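Local coordinates for UDP-N-acetylglucosamine 2-epimerase (PDB 4NES), which probably catalyses the reversible C-2 epimerisation of UDP-N-acetylglucosamine to UDP-N-acetylmannosamine, at residues 95-100 with 130-135; 89-94 with 114-119; 225-230 with 329-334; 319-324 with 335-340. One frame throughout, in Å; residues are numbered along the deposited sequence.

Contact 1 of 4, residues 95-100 with 130-135; sequences DTNTVL and EINRVL. With UD1 (uridine-diphosphate-N-acetylglucosamine), chain B.
Asn132 reaches from helix 128-138 to the N-terminal end of helix 97-108, within the first Rossmann-like half of a GT-B fold. Its ND2 carries the tight part of the contact. One bond runs to Asp95 O (2.9 Å), met from above the carbonyl plane, and another to Asn97 OD1 (3.0 Å), across amide planes 76° apart. Both acceptors lie near the amide plane of Asn132, as two N-H groups on one nitrogen require. OD1 of Asn132 and OD1 of Asn97 each also bind Lys108 of the second subunit. An alanine in place of Asn132 would probably leave Asp95 O and Asn97 OD1 without this donor and that lysine with one acceptor fewer. Alongside, Arg133 NH2 meets Asp95 OD2 on its anti side at 2.6 Å, while NH1 pairs with Glu130 OE1, giving a three-residue ionic network. The looser side is apolar and faces protein: Leu100 CD1 touches Leu135 CB at 3.7 Å, and Leu104 and Leu135 of the second subunit pack on Leu100 and Leu135 respectively. At the helix start, Asn97 N donates to O7' of the UDP-N-acetylglucosamine acetamido group, 2.9 Å away, with an N-H...O angle of 164°.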
# COMPACT_ATOMS: atom_id res chain seq x y z
N ASP A 95 -1.21 -9.50 -8.71
CA ASP A 95 -1.36 -9.34 -7.27
C ASP A 95 -0.25 -9.98 -6.42
O ASP A 95 -0.46 -10.28 -5.23
CB ASP A 95 -2.73 -9.88 -6.85
CG ASP A 95 -2.95 -11.30 -7.30
OD1 ASP A 95 -1.95 -12.01 -7.58
OD2 ASP A 95 -4.11 -11.73 -7.38
N THR A 96 0.92 -10.18 -6.99
CA THR A 96 2.03 -10.76 -6.24
C THR A 96 2.77 -9.68 -5.47
O THR A 96 2.53 -8.49 -5.67
CB THR A 96 3.01 -11.47 -7.19
OG1 THR A 96 3.63 -10.49 -8.03
CG2 THR A 96 2.27 -12.49 -8.06
N ASN A 97 3.69 -10.08 -4.60
CA ASN A 97 4.52 -9.09 -3.90
C ASN A 97 5.33 -8.23 -4.87
O ASN A 97 5.56 -7.05 -4.60
CB ASN A 97 5.43 -9.75 -2.87
CG ASN A 97 4.69 -10.21 -1.64
OD1 ASN A 97 3.51 -9.89 -1.45
ND2 ASN A 97 5.38 -10.95 -0.78
N THR A 98 5.74 -8.81 -5.99
CA THR A 98 6.44 -8.06 -7.02
C THR A 98 5.59 -6.89 -7.53
O THR A 98 6.11 -5.78 -7.72
CB THR A 98 6.82 -8.97 -8.19
OG1 THR A 98 7.88 -9.85 -7.76
CG2 THR A 98 7.29 -8.15 -9.38
N VAL A 99 4.30 -7.13 -7.73
CA VAL A 99 3.39 -6.10 -8.22
C VAL A 99 3.31 -4.94 -7.24
O VAL A 99 3.44 -3.77 -7.62
CB VAL A 99 1.98 -6.68 -8.44
CG1 VAL A 99 0.97 -5.58 -8.74
CG2 VAL A 99 2.02 -7.72 -9.54
N LEU A 100 3.08 -5.25 -5.97
CA LEU A 100 2.99 -4.21 -4.96
C LEU A 100 4.28 -3.42 -4.86
O LEU A 100 4.26 -2.19 -4.81
CB LEU A 100 2.63 -4.80 -3.60
CG LEU A 100 2.62 -3.79 -2.46
CD1 LEU A 100 1.53 -2.75 -2.69
CD2 LEU A 100 2.42 -4.48 -1.10
N GLU A 130 -5.02 -10.23 -1.96
CA GLU A 130 -6.06 -9.21 -1.90
C GLU A 130 -5.45 -7.89 -1.42
O GLU A 130 -5.74 -6.83 -1.97
CB GLU A 130 -7.22 -9.67 -0.99
CG GLU A 130 -8.43 -8.72 -0.92
CD GLU A 130 -9.42 -8.84 -2.08
OE1 GLU A 130 -9.11 -9.49 -3.09
OE2 GLU A 130 -10.53 -8.28 -1.98
N ILE A 131 -4.58 -7.96 -0.41
CA ILE A 131 -3.87 -6.77 0.06
C ILE A 131 -3.08 -6.15 -1.08
O ILE A 131 -3.19 -4.95 -1.34
CB ILE A 131 -2.92 -7.09 1.24
CG1 ILE A 131 -3.74 -7.41 2.50
CG2 ILE A 131 -2.00 -5.92 1.52
CD1 ILE A 131 -2.95 -8.13 3.58
N ASN A 132 -2.30 -6.97 -1.79
CA ASN A 132 -1.46 -6.47 -2.86
C ASN A 132 -2.27 -5.78 -3.94
O ASN A 132 -1.91 -4.71 -4.43
CB ASN A 132 -0.65 -7.60 -3.49
CG ASN A 132 0.46 -8.10 -2.58
OD1 ASN A 132 0.88 -7.40 -1.65
ND2 ASN A 132 0.94 -9.32 -2.84
N ARG A 133 -3.38 -6.40 -4.32
CA ARG A 133 -4.17 -5.86 -5.42
C ARG A 133 -4.90 -4.58 -5.02
O ARG A 133 -4.94 -3.64 -5.80
CB ARG A 133 -5.15 -6.91 -5.93
CG ARG A 133 -5.65 -6.65 -7.35
CD ARG A 133 -6.71 -7.67 -7.78
NE ARG A 133 -6.32 -9.05 -7.48
CZ ARG A 133 -6.75 -9.73 -6.42
NH1 ARG A 133 -7.60 -9.17 -5.57
NH2 ARG A 133 -6.34 -10.98 -6.20
N VAL A 134 -5.47 -4.56 -3.83
CA VAL A 134 -6.17 -3.37 -3.35
C VAL A 134 -5.21 -2.19 -3.25
O VAL A 134 -5.49 -1.11 -3.78
CB VAL A 134 -6.85 -3.61 -1.98
CG1 VAL A 134 -7.37 -2.29 -1.39
CG2 VAL A 134 -8.00 -4.60 -2.11
N LEU A 135 -4.05 -2.40 -2.63
CA LEU A 135 -3.09 -1.32 -2.48
C LEU A 135 -2.59 -0.82 -3.83
O LEU A 135 -2.54 0.39 -4.09
CB LEU A 135 -1.91 -1.76 -1.61
CG LEU A 135 -2.28 -2.10 -0.17
CD1 LEU A 135 -1.02 -2.38 0.63
CD2 LEU A 135 -3.08 -0.98 0.48
C1' UD1 B . 3.53 -16.42 -5.41
C2' UD1 B . 2.47 -15.37 -5.25
C3' UD1 B . 1.16 -15.88 -5.58
C4' UD1 B . 1.10 -16.50 -6.91
C5' UD1 B . 2.22 -17.50 -7.08
C6' UD1 B . 2.33 -18.00 -8.47
C7' UD1 B . 3.00 -13.67 -3.40
C8' UD1 B . 2.89 -13.33 -1.95
N2' UD1 B . 2.43 -14.92 -3.83
O1' UD1 B . 3.28 -17.45 -4.53
O3' UD1 B . 0.19 -14.82 -5.51
O4' UD1 B . -0.14 -17.16 -7.12
O5' UD1 B . 3.48 -16.90 -6.78
O6' UD1 B . 2.78 -19.30 -8.58
O7' UD1 B . 3.57 -12.90 -4.19
N1 UD1 B . 9.72 -21.65 -4.65
C2 UD1 B . 10.62 -22.35 -5.33
N3 UD1 B . 11.04 -21.94 -6.53
C4 UD1 B . 10.57 -20.81 -7.07
C5 UD1 B . 9.63 -20.05 -6.39
C6 UD1 B . 9.20 -20.51 -5.15
O2 UD1 B . 11.08 -23.39 -4.88
O4 UD1 B . 11.01 -20.40 -8.30
C1B UD1 B . 9.23 -22.10 -3.33
C2B UD1 B . 10.07 -21.69 -2.19
O2' UD1 B . 10.07 -22.70 -1.21
C3B UD1 B . 9.40 -20.52 -1.69
C4B UD1 B . 7.97 -20.87 -1.88
O4B UD1 B . 7.91 -21.62 -3.08
O3B UD1 B . 9.70 -20.19 -0.35
C5B UD1 B . 7.09 -19.68 -1.99
O5B UD1 B . 7.48 -18.73 -2.95
PA UD1 B . 6.80 -17.34 -2.99
O1A UD1 B . 7.03 -16.65 -1.68
O2A UD1 B . 7.37 -16.57 -4.14
O3A UD1 B . 5.26 -17.54 -3.11
PB UD1 B . 4.41 -18.46 -4.09
O1B UD1 B . 3.76 -19.52 -3.27
O2B UD1 B . 5.25 -18.92 -5.26

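Contact 2 of 4, residues 89-94 with 114-119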
# COMPACT_ATOMS: atom_id res chain seq x y z
N VAL A 89 6.33 5.29 -17.52
CA VAL A 89 5.27 4.38 -17.11
C VAL A 89 5.87 3.05 -16.65
O VAL A 89 6.82 2.55 -17.26
CB VAL A 89 4.27 4.09 -18.25
CG1 VAL A 89 3.16 3.17 -17.77
CG2 VAL A 89 3.68 5.38 -18.82
N VAL A 90 5.33 2.52 -15.55
CA VAL A 90 5.65 1.18 -15.07
C VAL A 90 4.40 0.31 -15.20
O VAL A 90 3.31 0.70 -14.77
CB VAL A 90 6.15 1.24 -13.61
CG1 VAL A 90 6.00 -0.11 -12.90
CG2 VAL A 90 7.59 1.72 -13.57
N VAL A 91 4.57 -0.87 -15.79
CA VAL A 91 3.47 -1.82 -15.94
C VAL A 91 3.68 -2.99 -14.99
O VAL A 91 4.76 -3.59 -14.97
CB VAL A 91 3.39 -2.35 -17.39
CG1 VAL A 91 2.37 -3.46 -17.49
CG2 VAL A 91 3.01 -1.23 -18.35
N VAL A 92 2.65 -3.29 -14.19
CA VAL A 92 2.66 -4.47 -13.32
C VAL A 92 1.37 -5.24 -13.51
O VAL A 92 0.32 -4.64 -13.78
CB VAL A 92 2.85 -4.10 -11.84
CG1 VAL A 92 4.28 -3.64 -11.59
CG2 VAL A 92 1.82 -3.06 -11.40
N GLN A 93 1.44 -6.56 -13.37
CA GLN A 93 0.30 -7.42 -13.65
C GLN A 93 -0.07 -8.23 -12.44
O GLN A 93 0.72 -9.02 -11.96
CB GLN A 93 0.61 -8.39 -14.80
CG GLN A 93 -0.60 -9.22 -15.30
CD GLN A 93 -1.01 -10.36 -14.37
OE1 GLN A 93 -0.18 -11.15 -13.94
NE2 GLN A 93 -2.29 -10.42 -14.07
N GLY A 94 -1.30 -8.06 -11.97
CA GLY A 94 -1.85 -8.97 -10.98
C GLY A 94 -1.67 -8.55 -9.52
O GLY A 94 -1.96 -7.42 -9.13
N ALA A 114 0.71 1.51 -14.38
CA ALA A 114 -0.37 0.85 -15.11
C ALA A 114 -0.55 -0.55 -14.56
O ALA A 114 0.37 -1.36 -14.61
CB ALA A 114 -0.04 0.79 -16.59
N HIS A 115 -1.73 -0.82 -14.01
CA HIS A 115 -2.02 -2.10 -13.38
C HIS A 115 -2.89 -2.95 -14.28
O HIS A 115 -4.06 -2.64 -14.52
CB HIS A 115 -2.71 -1.88 -12.03
CG HIS A 115 -2.84 -3.13 -11.23
ND1 HIS A 115 -3.79 -3.28 -10.24
CD2 HIS A 115 -2.14 -4.29 -11.24
CE1 HIS A 115 -3.68 -4.47 -9.69
NE2 HIS A 115 -2.68 -5.11 -10.28
N VAL A 116 -2.30 -4.04 -14.76
CA VAL A 116 -3.00 -5.00 -15.60
C VAL A 116 -3.70 -6.01 -14.70
O VAL A 116 -3.07 -6.54 -13.78
CB VAL A 116 -2.01 -5.70 -16.54
CG1 VAL A 116 -2.71 -6.74 -17.43
CG2 VAL A 116 -1.27 -4.68 -17.40
N GLU A 117 -4.99 -6.22 -14.93
CA GLU A 117 -5.85 -7.08 -14.11
C GLU A 117 -6.18 -6.37 -12.78
O GLU A 117 -5.95 -6.89 -11.69
CB GLU A 117 -5.27 -8.48 -13.90
CG GLU A 117 -6.30 -9.52 -13.48
CD GLU A 117 -5.66 -10.86 -13.16
OE1 GLU A 117 -5.04 -11.00 -12.08
OE2 GLU A 117 -5.78 -11.76 -14.00
N ALA A 118 -6.74 -5.18 -12.92
CA ALA A 118 -7.10 -4.32 -11.82
C ALA A 118 -8.54 -4.58 -11.37
O ALA A 118 -9.39 -4.91 -12.17
CB ALA A 118 -6.94 -2.87 -12.25
N GLY A 119 -8.80 -4.41 -10.08
CA GLY A 119 -10.17 -4.38 -9.59
C GLY A 119 -10.74 -5.71 -9.16
O GLY A 119 -11.88 -5.77 -8.71
O HOH W 1 -2.79 -12.67 -12.16
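His115 NE2 donates to Gly94 O over 2.7 Å, in the carbonyl plane and on a lone pair, with the acceptor close to the plane of the imidazole. This side-chain bond sits beyond a parallel ladder pairing Val91 with Ala114, Val92 with His115 and Gln93 with Val116. The backbone bonds run Ala114 N to Val90 O (2.8 Å), Val92 N to Ala114 O, Val116 N to Val92 O, and Gly94 N to Val116 O (3.0 Å). On one face of the sheet Val91 CG1 meets Val116 CG2 at 3.8 Å, and Gln93 CG lies 3.9 Å from Val116 CG1. At the C-terminal ends of the strands, one water accepts from Gln93 NE2 (3.0 Å) and donates to Glu117 OE1 (2.8 Å), linking an amide and a carboxylate whose planes stand 88° apart.

In the next shell, Leu16 and Ile19 of helix 10-23 touch Gln93 and Val116 respectively, while Lys15 forms a salt bridge with Glu117 OE2. Asp137 OD1 holds His115 ND1, so the ring is gripped at both nitrogens and its rotation is fixed. The strands are the two ends of a beta-alpha-beta crossover through helix 97-108. At Gly94, phi 93° and psi -132° leave no room for a CB beside the carbonyl oxygen before it, a conformation suited to glycine. Because NE2 is a donor and ND1 faces a carboxylate, the imidazole of His115 may carry a proton on each nitrogen, its charge balanced by Asp137.

Contact 3 of 4, residues 225-230 with 329-334; sequences IFEIIE and KLIKAV
Ile228 CD1 is the main bump of this helix pair, entering a hollow lined by Leu330 and Val334. It lies 3.6 Å from Leu330 CG, about as near to both Leu330 methyls, and 3.7 Å from Val334 CG2. CD1 is anti to CA (chi2 -175°), which extends the side chain; it crosses that of Leu330 at about a right angle. The reverse fit is shallower: Ile331 CD1 rests against the backbone of Ile228, 3.9 Å from its N, and Ile331 CG1 passes 4.0 Å from Glu227 OE2. Leu330 CD2 also lies 4.2 Å from Ile225 N.

Segments 225-230 and 329-334 belong to two helices on the same face of the second Rossmann-like sheet of the GT-B fold. Their axes approach to 9.9 Å and cross at -39°. Phe202 beneath them touches both Ile228 and Val334, while Ile303 lies under Leu330. An alanine at Leu330 would probably open a gap beside Ile228 CD1, leaving the end of that side chain freer to move and Ile303 less covered. Polar partners lie outside the two segments: Glu227 OE1 forms a salt bridge with Lys327, and Ile331 O is hydrogen-bonded to Tyr232 OH.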
# COMPACT_ATOMS: atom_id res chain seq x y z
N ILE A 225 -9.45 -35.29 -1.87
CA ILE A 225 -8.99 -35.86 -3.13
C ILE A 225 -9.00 -37.39 -3.08
O ILE A 225 -9.45 -38.04 -4.02
CB ILE A 225 -7.59 -35.34 -3.51
CG1 ILE A 225 -7.62 -33.82 -3.72
CG2 ILE A 225 -7.09 -36.04 -4.77
CD1 ILE A 225 -8.51 -33.36 -4.87
N PHE A 226 -8.52 -37.97 -1.98
CA PHE A 226 -8.56 -39.42 -1.79
C PHE A 226 -9.99 -39.96 -1.95
O PHE A 226 -10.21 -41.02 -2.53
CB PHE A 226 -8.05 -39.78 -0.40
CG PHE A 226 -6.56 -40.02 -0.32
CD1 PHE A 226 -5.66 -39.04 -0.70
CD2 PHE A 226 -6.07 -41.22 0.18
CE1 PHE A 226 -4.30 -39.26 -0.61
CE2 PHE A 226 -4.71 -41.44 0.26
CZ PHE A 226 -3.82 -40.46 -0.13
N GLU A 227 -10.95 -39.20 -1.43
CA GLU A 227 -12.35 -39.62 -1.46
C GLU A 227 -12.97 -39.53 -2.86
O GLU A 227 -13.73 -40.42 -3.25
CB GLU A 227 -13.15 -38.79 -0.46
CG GLU A 227 -14.29 -39.53 0.17
CD GLU A 227 -14.75 -38.85 1.43
OE1 GLU A 227 -14.05 -38.96 2.45
OE2 GLU A 227 -15.82 -38.21 1.39
N ILE A 228 -12.67 -38.45 -3.58
CA ILE A 228 -13.09 -38.30 -4.98
C ILE A 228 -12.68 -39.51 -5.79
O ILE A 228 -13.46 -40.06 -6.57
CB ILE A 228 -12.39 -37.08 -5.64
CG1 ILE A 228 -13.07 -35.77 -5.27
CG2 ILE A 228 -12.35 -37.22 -7.17
CD1 ILE A 228 -12.46 -34.60 -6.01
N ILE A 229 -11.43 -39.91 -5.61
CA ILE A 229 -10.85 -41.03 -6.32
C ILE A 229 -11.63 -42.32 -6.07
O ILE A 229 -11.93 -43.08 -6.99
CB ILE A 229 -9.39 -41.22 -5.89
CG1 ILE A 229 -8.54 -40.02 -6.34
CG2 ILE A 229 -8.84 -42.53 -6.43
CD1 ILE A 229 -7.18 -39.96 -5.68
N GLU A 230 -11.98 -42.56 -4.81
CA GLU A 230 -12.68 -43.78 -4.43
C GLU A 230 -14.14 -43.78 -4.89
O GLU A 230 -14.66 -44.81 -5.31
CB GLU A 230 -12.62 -43.94 -2.91
CG GLU A 230 -11.22 -44.20 -2.40
CD GLU A 230 -11.04 -43.84 -0.95
OE1 GLU A 230 -12.03 -43.39 -0.32
OE2 GLU A 230 -9.91 -43.98 -0.44
N LYS A 329 -18.78 -30.94 0.26
CA LYS A 329 -19.04 -29.98 -0.81
C LYS A 329 -18.28 -30.40 -2.06
O LYS A 329 -18.79 -30.26 -3.18
CB LYS A 329 -18.62 -28.57 -0.40
CG LYS A 329 -19.59 -27.85 0.54
CD LYS A 329 -19.20 -26.39 0.69
CE LYS A 329 -20.19 -25.61 1.56
NZ LYS A 329 -20.00 -25.88 3.01
N LEU A 330 -17.07 -30.91 -1.88
CA LEU A 330 -16.26 -31.36 -3.01
C LEU A 330 -16.92 -32.55 -3.72
O LEU A 330 -17.00 -32.58 -4.94
CB LEU A 330 -14.85 -31.71 -2.55
CG LEU A 330 -13.93 -32.34 -3.59
CD1 LEU A 330 -13.71 -31.41 -4.77
CD2 LEU A 330 -12.60 -32.70 -2.93
N ILE A 331 -17.40 -33.51 -2.94
CA ILE A 331 -18.04 -34.68 -3.52
C ILE A 331 -19.28 -34.29 -4.33
O ILE A 331 -19.45 -34.75 -5.46
CB ILE A 331 -18.41 -35.72 -2.43
CG1 ILE A 331 -17.14 -36.29 -1.80
CG2 ILE A 331 -19.26 -36.84 -3.03
CD1 ILE A 331 -16.16 -36.87 -2.81
N LYS A 332 -20.13 -33.44 -3.76
CA LYS A 332 -21.34 -33.01 -4.46
C LYS A 332 -21.00 -32.21 -5.71
O LYS A 332 -21.62 -32.39 -6.76
CB LYS A 332 -22.22 -32.17 -3.54
CG LYS A 332 -23.46 -31.60 -4.23
CD LYS A 332 -24.39 -32.71 -4.72
CE LYS A 332 -25.69 -32.14 -5.26
NZ LYS A 332 -26.73 -33.20 -5.46
N ALA A 333 -20.00 -31.34 -5.60
CA ALA A 333 -19.56 -30.54 -6.75
C ALA A 333 -19.06 -31.39 -7.92
O ALA A 333 -19.30 -31.05 -9.08
CB ALA A 333 -18.49 -29.56 -6.32
N VAL A 334 -18.36 -32.48 -7.62
CA VAL A 334 -17.88 -33.36 -8.68
C VAL A 334 -19.07 -33.95 -9.44
O VAL A 334 -19.07 -33.98 -10.67
CB VAL A 334 -16.95 -34.46 -8.14
CG1 VAL A 334 -16.67 -35.50 -9.20
CG2 VAL A 334 -15.65 -33.86 -7.63

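Contact 4 of 4, residues 319-324 with 335-340; sequences ANILVG and EIMLNK
Met337, present as selenomethionine, and Ile321 supply most of the apolar contact between strand 320-322 and the last part of helix 327-338. Their side chains slide past each other in opposite directions, with Ile321 CG2 lying 4.0 Å from Met337 CE and 4.1 Å from its CG. A looser touch at 4.3 Å joins Ile321 CD1 to Ile336 CD1, on the more exposed flank. Ala333, earlier in the same helix, also packs on Ile321, and Pro301 lies against Met337.

A second kind of contact is between a methyl and the backbone. The Met337 chain bends at chi2 (-48°), which places SE, and at chi3 (-135°), which places CE against the backbone at the start of the strand, 3.2 Å from Ala319 O and 3.4 Å from Asn320 N.

Polar bonding stays within each segment or leads outward. Asn339 ND2 donates to Glu335 O (2.8 Å, 166° at the hydrogen), linking Asn339 to Glu335. Asn320 directs its amide to other partners, OD1 to Thr304 OG1 and ND2 to Thr314 OG1.

The strand is the outermost one at its end of the second parallel sheet, and the helix follows it directly in the chain. Chemically, the two segments are joined by dispersion, perhaps with a slight polar share where the methyl next to selenium faces Ala319 O.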
# COMPACT_ATOMS: atom_id res chain seq x y z
N ALA A 319 -19.54 -21.98 -14.74
CA ALA A 319 -18.34 -22.72 -15.12
C ALA A 319 -17.57 -23.26 -13.92
O ALA A 319 -16.71 -24.12 -14.08
CB ALA A 319 -17.44 -21.83 -15.98
N ASN A 320 -17.89 -22.76 -12.72
CA ASN A 320 -17.03 -22.93 -11.54
C ASN A 320 -17.91 -23.00 -10.31
O ASN A 320 -19.01 -22.45 -10.30
CB ASN A 320 -16.08 -21.72 -11.46
CG ASN A 320 -14.95 -21.88 -10.42
OD1 ASN A 320 -14.68 -22.97 -9.90
ND2 ASN A 320 -14.27 -20.77 -10.15
N ILE A 321 -17.43 -23.70 -9.29
CA ILE A 321 -18.14 -23.83 -8.03
C ILE A 321 -17.11 -23.84 -6.91
O ILE A 321 -16.04 -24.45 -7.05
CB ILE A 321 -19.01 -25.11 -8.01
CG1 ILE A 321 -19.77 -25.25 -6.69
CG2 ILE A 321 -18.17 -26.34 -8.32
CD1 ILE A 321 -20.85 -26.30 -6.76
N LEU A 322 -17.41 -23.14 -5.81
CA LEU A 322 -16.51 -23.06 -4.67
C LEU A 322 -16.83 -24.12 -3.63
O LEU A 322 -17.99 -24.27 -3.23
CB LEU A 322 -16.61 -21.68 -4.01
CG LEU A 322 -16.46 -20.47 -4.92
CD1 LEU A 322 -16.58 -19.18 -4.12
CD2 LEU A 322 -15.14 -20.53 -5.65
N VAL A 323 -15.80 -24.85 -3.19
CA VAL A 323 -15.98 -25.91 -2.18
C VAL A 323 -15.06 -25.79 -0.96
O VAL A 323 -15.18 -26.58 -0.02
CB VAL A 323 -15.78 -27.31 -2.80
CG1 VAL A 323 -16.78 -27.55 -3.91
CG2 VAL A 323 -14.36 -27.49 -3.30
N GLY A 324 -14.15 -24.83 -0.99
CA GLY A 324 -13.19 -24.65 0.08
C GLY A 324 -12.46 -25.92 0.48
O GLY A 324 -11.92 -26.65 -0.37
N GLU A 335 -20.08 -34.40 -8.71
CA GLU A 335 -21.29 -34.93 -9.34
C GLU A 335 -21.95 -33.88 -10.24
O GLU A 335 -22.30 -34.17 -11.38
CB GLU A 335 -22.28 -35.42 -8.29
CG GLU A 335 -23.48 -36.14 -8.87
CD GLU A 335 -24.41 -36.67 -7.80
OE1 GLU A 335 -24.75 -37.87 -7.86
OE2 GLU A 335 -24.80 -35.89 -6.91
N ILE A 336 -22.12 -32.67 -9.71
CA ILE A 336 -22.74 -31.58 -10.46
C ILE A 336 -21.94 -31.28 -11.73
O ILE A 336 -22.50 -31.20 -12.82
CB ILE A 336 -22.83 -30.31 -9.60
CG1 ILE A 336 -23.77 -30.55 -8.40
CG2 ILE A 336 -23.30 -29.12 -10.43
CD1 ILE A 336 -23.74 -29.45 -7.36
N MSE A 337 -20.63 -31.14 -11.58
CA MSE A 337 -19.79 -30.74 -12.70
C MSE A 337 -19.57 -31.85 -13.74
O MSE A 337 -19.38 -31.57 -14.92
CB MSE A 337 -18.46 -30.19 -12.19
CG MSE A 337 -18.60 -28.87 -11.46
SE MSE A 337 -19.69 -27.61 -12.49
CE MSE A 337 -18.59 -26.03 -12.28
N LEU A 338 -19.62 -33.10 -13.29
CA LEU A 338 -19.53 -34.25 -14.20
C LEU A 338 -20.70 -34.29 -15.18
O LEU A 338 -20.57 -34.80 -16.30
CB LEU A 338 -19.51 -35.55 -13.38
CG LEU A 338 -18.29 -36.47 -13.42
CD1 LEU A 338 -17.04 -35.75 -13.90
CD2 LEU A 338 -18.07 -37.09 -12.05
N ASN A 339 -21.84 -33.75 -14.76
CA ASN A 339 -23.05 -33.75 -15.57
C ASN A 339 -23.36 -32.39 -16.19
O ASN A 339 -24.37 -32.22 -16.89
CB ASN A 339 -24.24 -34.22 -14.73
CG ASN A 339 -24.13 -35.69 -14.35
OD1 ASN A 339 -24.58 -36.57 -15.09
ND2 ASN A 339 -23.54 -35.96 -13.20
N LYS A 340 -22.49 -31.42 -15.93
CA LYS A 340 -22.65 -30.06 -16.41
C LYS A 340 -22.40 -29.96 -17.92
O LYS A 340 -21.38 -30.42 -18.41
CB LYS A 340 -21.69 -29.15 -15.65
CG LYS A 340 -21.58 -27.73 -16.18
CD LYS A 340 -22.79 -26.90 -15.81
CE LYS A 340 -22.63 -25.48 -16.30
NZ LYS A 340 -23.88 -24.69 -16.16

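How the contacts relate
The four contacts form two pairs, one in each Rossmann-like half of the GT-B fold. Contacts 1 and 2 have centres 10 Å apart and touch directly: Val99 CG2 lies 3.0 Å from Gln93 O, and Arg133 CG 3.8 Å from His115 CE1. Contacts 3 and 4 share helix 327-338, with centres 11 Å apart and Ala333 CB 3.8 Å from Ile321 CG2. Between the pairs, centres are 29 to 37 Å apart. Contact 1 lies nearest the chemistry, with Thr96 and Asn97 in the UDP-N-acetylglucosamine pocket and the side chain of Thr96 about 8 Å from that of His207, the probable active-site residue; contacts 3 and 4 pack away from the annotated sites, although the Asn320 side chain is about 12 Å from bound UDP.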